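PDB 4M7S: BtrN from Bacillus circulans, which catalyses the radical S-adenosylmethionine-dependent two-electron oxidation of 2-deoxy-scyllo-inosamine to amino-dideoxy-scyllo-inosose in butirosin biosynthesis, using two [4Fe-4S] clusters. Local coordinates for residues A[109-117]-A[137-145]. Sequence-based numbering, arbitrary orientation.
Sequences IQKFIVTQH and EKVVYLDHS. With SF4 (iron/sulfur cluster), chain C.
F112 to Q116 pair in parallel with V139 to D143, the strand axes 4.6 Å apart and their directions 24° from parallel, as the last two strands at one edge of the AdoMet radical sheet. F112, V114 and Q116 turn one edge of their backbone to the partner: the F112 N to K138 O bond opens the series, V140 N to F112 O and V114 N to V140 O follow, and the weaving ends with H144 N on Q116 O at 3.3 Å. The backbones of K111, I113 and T115 instead bond strand 86-91, so 111-116 lies inside the sheet and 139-143 is its outermost strand in the chain. On one face, F112, V114, V139 and Y141 form an apolar patch. The branched V114 suits the extended backbone; its CG1, anti to the backbone N (chi1 -179°), meets Y141 CE1 at 3.5 Å, while its CG2 rests on V139 CG1. That same V139 methyl lies over one face of the Y141 ring. F112 reaches helix 98-107 through L101, L104 and T105, while F112 CB touches V139 CG2 at 3.9 Å. On the other face, I113 CG2 lies beside L142 CD1, at 3.8 Å, and I113 CD1 packs on V140 CB. At the start of the pair, the flexible chain of K138 runs its methylenes past Q110 O, and K138 NZ makes a salt bridge to E137 OE2, its hydrogen bond weak. Just past strand 111-116, H117 lines the pocket of the cluster near C20, the one that by inference binds AdoMet. Its flat ring can lie against the cluster while H117 ND1 is hydrogen-bonded to Y22 OH; H144 stacks on the Y22 ring. The H117 and H144 side chains cross at about a right angle, and FE4 sits over one face of the H117 ring, toward its rim and 3.6 Å from H117 NE2, too far for a coordinate bond.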
ATOM      1  N   ILE A 109       3.631  15.412   2.001  1.00 24.15           N
ATOM      2  CA  ILE A 109       3.313  14.357   2.968  1.00 22.80           C
ATOM      3  C   ILE A 109       2.521  14.931   4.138  1.00 26.14           C
ATOM      4  O   ILE A 109       2.958  15.892   4.775  1.00 29.94           O
ATOM      5  CB  ILE A 109       4.577  13.641   3.518  1.00 24.40           C
ATOM      6  CG1 ILE A 109       5.344  12.949   2.388  1.00 23.29           C
ATOM      7  CG2 ILE A 109       4.186  12.610   4.609  1.00 23.60           C
ATOM      8  CD1 ILE A 109       4.479  12.018   1.535  1.00 19.92           C
ATOM      9  N   GLN A 110       1.365  14.341   4.433  1.00 23.77           N
ATOM     10  CA  GLN A 110       0.533  14.829   5.524  1.00 26.97           C
ATOM     11  C   GLN A 110       0.736  14.034   6.811  1.00 31.41           C
ATOM     12  O   GLN A 110       0.326  14.467   7.887  1.00 35.61           O
ATOM     13  CB  GLN A 110      -0.941  14.816   5.114  1.00 29.17           C
ATOM     14  CG  GLN A 110      -1.256  15.801   3.993  1.00 30.98           C
ATOM     15  CD  GLN A 110      -2.698  15.751   3.567  1.00 36.29           C
ATOM     16  OE1 GLN A 110      -3.552  15.260   4.301  1.00 37.28           O
ATOM     17  NE2 GLN A 110      -2.984  16.262   2.369  1.00 38.49           N
ATOM     18  N   LYS A 111       1.363  12.869   6.709  1.00 29.15           N
ATOM     19  CA  LYS A 111       1.558  12.050   7.897  1.00 28.64           C
ATOM     20  C   LYS A 111       2.737  11.099   7.759  1.00 24.57           C
ATOM     21  O   LYS A 111       2.927  10.478   6.711  1.00 23.74           O
ATOM     22  CB  LYS A 111       0.282  11.271   8.217  1.00 32.94           C
ATOM     23  CG  LYS A 111       0.233  10.666   9.609  1.00 37.21           C
ATOM     24  CD  LYS A 111      -1.212  10.365   9.960  1.00 44.75           C
ATOM     25  CE  LYS A 111      -1.351   9.613  11.272  1.00 49.68           C
ATOM     26  NZ  LYS A 111      -2.755   9.158  11.542  1.00 49.69           N
ATOM     27  N   PHE A 112       3.529  11.006   8.826  1.00 25.09           N
ATOM     28  CA  PHE A 112       4.600  10.025   8.930  1.00 25.86           C
ATOM     29  C   PHE A 112       4.251   9.018  10.023  1.00 25.94           C
ATOM     30  O   PHE A 112       3.990   9.393  11.170  1.00 27.11           O
ATOM     31  CB  PHE A 112       5.925  10.709   9.282  1.00 26.60           C
ATOM     32  CG  PHE A 112       6.391  11.720   8.258  1.00 27.85           C
ATOM     33  CD1 PHE A 112       5.957  13.038   8.315  1.00 34.05           C
ATOM     34  CD2 PHE A 112       7.280  11.354   7.253  1.00 24.68           C
ATOM     35  CE1 PHE A 112       6.400  13.981   7.376  1.00 35.80           C
ATOM     36  CE2 PHE A 112       7.730  12.290   6.308  1.00 26.75           C
ATOM     37  CZ  PHE A 112       7.289  13.602   6.373  1.00 30.61           C
ATOM     38  N   ILE A 113       4.229   7.742   9.655  1.00 26.52           N
ATOM     39  CA  ILE A 113       4.023   6.671  10.616  1.00 30.05           C
ATOM     40  C   ILE A 113       5.379   6.026  10.783  1.00 29.02           C
ATOM     41  O   ILE A 113       5.833   5.314   9.889  1.00 26.27           O
ATOM     42  CB  ILE A 113       3.064   5.589  10.093  1.00 30.62           C
ATOM     43  CG1 ILE A 113       1.823   6.207   9.442  1.00 33.39           C
ATOM     44  CG2 ILE A 113       2.707   4.602  11.206  1.00 30.78           C
ATOM     45  CD1 ILE A 113       0.976   6.999  10.379  1.00 36.51           C
ATOM     46  N   VAL A 114       6.037   6.280  11.907  1.00 30.38           N
ATOM     47  CA  VAL A 114       7.372   5.731  12.110  1.00 33.18           C
ATOM     48  C   VAL A 114       7.306   4.480  12.977  1.00 36.79           C
ATOM     49  O   VAL A 114       6.697   4.492  14.049  1.00 38.70           O
ATOM     50  CB  VAL A 114       8.325   6.750  12.770  1.00 35.92           C
ATOM     51  CG1 VAL A 114       9.706   6.141  12.936  1.00 36.49           C
ATOM     52  CG2 VAL A 114       8.401   8.023  11.944  1.00 34.77           C
ATOM     53  N   THR A 115       7.932   3.405  12.509  1.00 39.40           N
ATOM     54  CA  THR A 115       8.006   2.175  13.284  1.00 46.81           C
ATOM     55  C   THR A 115       9.455   1.788  13.569  1.00 49.41           C
ATOM     56  O   THR A 115      10.184   1.382  12.665  1.00 44.93           O
ATOM     57  CB  THR A 115       7.308   1.008  12.558  1.00 51.70           C
ATOM     58  OG1 THR A 115       6.098   1.474  11.952  1.00 54.42           O
ATOM     59  CG2 THR A 115       6.975  -0.112  13.536  1.00 55.63           C
ATOM     60  N   GLN A 116       9.874   1.924  14.823  1.00 61.46           N
ATOM     61  CA  GLN A 116      11.164   1.392  15.244  1.00 69.97           C
ATOM     62  C   GLN A 116      11.112  -0.128  15.095  1.00 76.79           C
ATOM     63  O   GLN A 116      10.285  -0.784  15.732  1.00 81.61           O
ATOM     64  CB  GLN A 116      11.449   1.769  16.697  1.00 77.15           C
ATOM     65  CG  GLN A 116      12.689   1.103  17.274  1.00 84.03           C
ATOM     66  CD  GLN A 116      13.956   1.543  16.572  1.00 84.16           C
ATOM     67  OE1 GLN A 116      14.088   2.705  16.182  1.00 84.85           O
ATOM     68  NE2 GLN A 116      14.895   0.615  16.397  1.00 83.83           N
ATOM     69  N   HIS A 117      11.978  -0.691  14.253  1.00 77.12           N
ATOM     70  CA  HIS A 117      11.911  -2.126  13.961  1.00 78.26           C
ATOM     71  C   HIS A 117      13.075  -2.946  14.507  1.00 81.30           C
ATOM     72  O   HIS A 117      13.940  -2.424  15.213  1.00 84.52           O
ATOM     73  CB  HIS A 117      11.737  -2.376  12.460  1.00 75.27           C
ATOM     74  CG  HIS A 117      10.312  -2.337  12.007  1.00 75.70           C
ATOM     75  ND1 HIS A 117       9.417  -3.347  12.285  1.00 78.93           N
ATOM     76  CD2 HIS A 117       9.625  -1.408  11.300  1.00 73.18           C
ATOM     77  CE1 HIS A 117       8.239  -3.042  11.769  1.00 77.83           C
ATOM     78  NE2 HIS A 117       8.338  -1.873  11.165  1.00 74.02           N
ATOM     79  N   GLU A 137       3.182  16.375  15.035  1.00 89.31           N
ATOM     80  CA  GLU A 137       1.737  16.227  14.868  1.00 86.20           C
ATOM     81  C   GLU A 137       1.481  15.341  13.657  1.00 78.83           C
ATOM     82  O   GLU A 137       0.482  14.623  13.585  1.00 77.64           O
ATOM     83  CB  GLU A 137       1.062  17.582  14.656  1.00 91.08           C
ATOM     84  CG  GLU A 137       1.645  18.399  13.514  1.00 94.53           C
ATOM     85  CD  GLU A 137       0.891  19.691  13.278  1.00 99.22           C
ATOM     86  OE1 GLU A 137       0.873  20.547  14.188  1.00102.87           O
ATOM     87  OE2 GLU A 137       0.324  19.855  12.175  1.00 99.01           O
ATOM     88  N   LYS A 138       2.400  15.409  12.700  1.00 73.47           N
ATOM     89  CA  LYS A 138       2.332  14.581  11.508  1.00 64.80           C
ATOM     90  C   LYS A 138       3.184  13.328  11.674  1.00 54.95           C
ATOM     91  O   LYS A 138       3.330  12.544  10.740  1.00 51.23           O
ATOM     92  CB  LYS A 138       2.772  15.378  10.276  1.00 66.20           C
ATOM     93  CG  LYS A 138       1.837  16.530   9.933  1.00 67.37           C
ATOM     94  CD  LYS A 138       2.100  17.082   8.542  1.00 67.63           C
ATOM     95  CE  LYS A 138       1.020  18.076   8.152  1.00 68.99           C
ATOM     96  NZ  LYS A 138       0.905  19.155   9.169  1.00 71.53           N
ATOM     97  N   VAL A 139       3.747  13.140  12.864  1.00 50.70           N
ATOM     98  CA  VAL A 139       4.521  11.933  13.140  1.00 46.64           C
ATOM     99  C   VAL A 139       3.834  11.039  14.156  1.00 41.95           C
ATOM    100  O   VAL A 139       3.607  11.430  15.302  1.00 46.97           O
ATOM    101  CB  VAL A 139       5.949  12.230  13.639  1.00 44.96           C
ATOM    102  CG1 VAL A 139       6.580  10.965  14.191  1.00 43.97           C
ATOM    103  CG2 VAL A 139       6.808  12.777  12.511  1.00 50.25           C
ATOM    104  N   VAL A 140       3.499   9.832  13.734  1.00 40.05           N
ATOM    105  CA  VAL A 140       3.050   8.834  14.685  1.00 39.30           C
ATOM    106  C   VAL A 140       4.184   7.833  14.863  1.00 39.08           C
ATOM    107  O   VAL A 140       4.697   7.286  13.883  1.00 38.34           O
ATOM    108  CB  VAL A 140       1.764   8.135  14.224  1.00 39.73           C
ATOM    109  CG1 VAL A 140       1.371   7.048  15.221  1.00 37.64           C
ATOM    110  CG2 VAL A 140       0.641   9.156  14.077  1.00 41.29           C
ATOM    111  N   TYR A 141       4.587   7.639  16.115  1.00 46.50           N
ATOM    112  CA  TYR A 141       5.675   6.734  16.462  1.00 53.17           C
ATOM    113  C   TYR A 141       5.134   5.424  17.008  1.00 56.38           C
ATOM    114  O   TYR A 141       4.511   5.398  18.069  1.00 60.44           O
ATOM    115  CB  TYR A 141       6.571   7.367  17.524  1.00 59.48           C
ATOM    116  CG  TYR A 141       7.734   8.154  16.976  1.00 64.30           C
ATOM    117  CD1 TYR A 141       8.744   7.524  16.264  1.00 66.50           C
ATOM    118  CD2 TYR A 141       7.837   9.523  17.195  1.00 67.45           C
ATOM    119  CE1 TYR A 141       9.818   8.236  15.767  1.00 70.50           C
ATOM    120  CE2 TYR A 141       8.910  10.245  16.701  1.00 71.04           C
ATOM    121  CZ  TYR A 141       9.898   9.595  15.986  1.00 73.41           C
ATOM    122  OH  TYR A 141      10.975  10.297  15.488  1.00 78.23           O
ATOM    123  N   LEU A 142       5.365   4.341  16.279  1.00 57.23           N
ATOM    124  CA  LEU A 142       5.062   3.014  16.790  1.00 59.45           C
ATOM    125  C   LEU A 142       6.369   2.304  17.080  1.00 68.16           C
ATOM    126  O   LEU A 142       7.437   2.713  16.605  1.00 67.81           O
ATOM    127  CB  LEU A 142       4.265   2.207  15.770  1.00 54.84           C
ATOM    128  CG  LEU A 142       3.002   2.878  15.243  1.00 50.99           C
ATOM    129  CD1 LEU A 142       2.429   2.095  14.085  1.00 48.62           C
ATOM    130  CD2 LEU A 142       1.992   2.995  16.357  1.00 52.17           C
ATOM    131  N   ASP A 143       6.280   1.245  17.874  1.00 76.00           N
ATOM    132  CA  ASP A 143       7.399   0.338  18.061  1.00 82.16           C
ATOM    133  C   ASP A 143       6.866  -1.077  17.923  1.00 82.66           C
ATOM    134  O   ASP A 143       5.944  -1.475  18.640  1.00 82.95           O
ATOM    135  CB  ASP A 143       8.052   0.540  19.434  1.00 87.73           C
ATOM    136  CG  ASP A 143       9.374  -0.211  19.578  1.00 92.46           C
ATOM    137  OD1 ASP A 143       9.348  -1.432  19.843  1.00 94.13           O
ATOM    138  OD2 ASP A 143      10.442   0.424  19.441  1.00 94.15           O
ATOM    139  N   HIS A 144       7.415  -1.822  16.970  1.00 83.05           N
ATOM    140  CA  HIS A 144       7.172  -3.251  16.915  1.00 84.99           C
ATOM    141  C   HIS A 144       7.572  -3.682  18.326  1.00 87.18           C
ATOM    142  O   HIS A 144       8.678  -3.385  18.786  1.00 89.20           O
ATOM    143  CB  HIS A 144       7.956  -3.890  15.767  1.00 87.17           C
ATOM    144  CG  HIS A 144       8.415  -5.285  16.059  1.00 91.80           C
ATOM    145  ND1 HIS A 144       9.590  -5.556  16.730  1.00 94.62           N
ATOM    146  CD2 HIS A 144       7.852  -6.487  15.791  1.00 92.74           C
ATOM    147  CE1 HIS A 144       9.732  -6.862  16.857  1.00 96.70           C
ATOM    148  NE2 HIS A 144       8.691  -7.451  16.295  1.00 95.76           N
ATOM    149  N   SER A 145       6.659  -4.356  19.019  1.00 85.99           N
ATOM    150  CA  SER A 145       6.906  -4.819  20.381  1.00 86.56           C
ATOM    151  C   SER A 145       5.670  -5.507  20.949  1.00 85.68           C
ATOM    152  O   SER A 145       4.957  -4.935  21.770  1.00 84.93           O
ATOM    153  CB  SER A 145       7.404  -3.748  21.355  1.00 86.38           C
ATOM    154  OG  SER A 145       8.800  -3.541  21.224  1.00 86.29           O
TER
HETATM  155 FE1  SF4 C 502      11.885  -3.426   6.635  1.00 28.73          FE
HETATM  156 FE2  SF4 C 502      11.569  -4.689   8.957  1.00 28.21          FE
HETATM  157 FE3  SF4 C 502      10.159  -5.479   6.849  1.00 31.04          FE
HETATM  158 FE4  SF4 C 502       9.579  -3.085   7.983  1.00 32.45          FE
HETATM  159  S1  SF4 C 502       9.301  -5.151   8.945  1.00 29.64           S
HETATM  160  S2  SF4 C 502       9.773  -3.495   5.740  1.00 32.88           S
HETATM  161  S3  SF4 C 502      11.670  -2.406   8.681  1.00 28.53           S
HETATM  162  S4  SF4 C 502      12.457  -5.627   7.065  1.00 26.58           S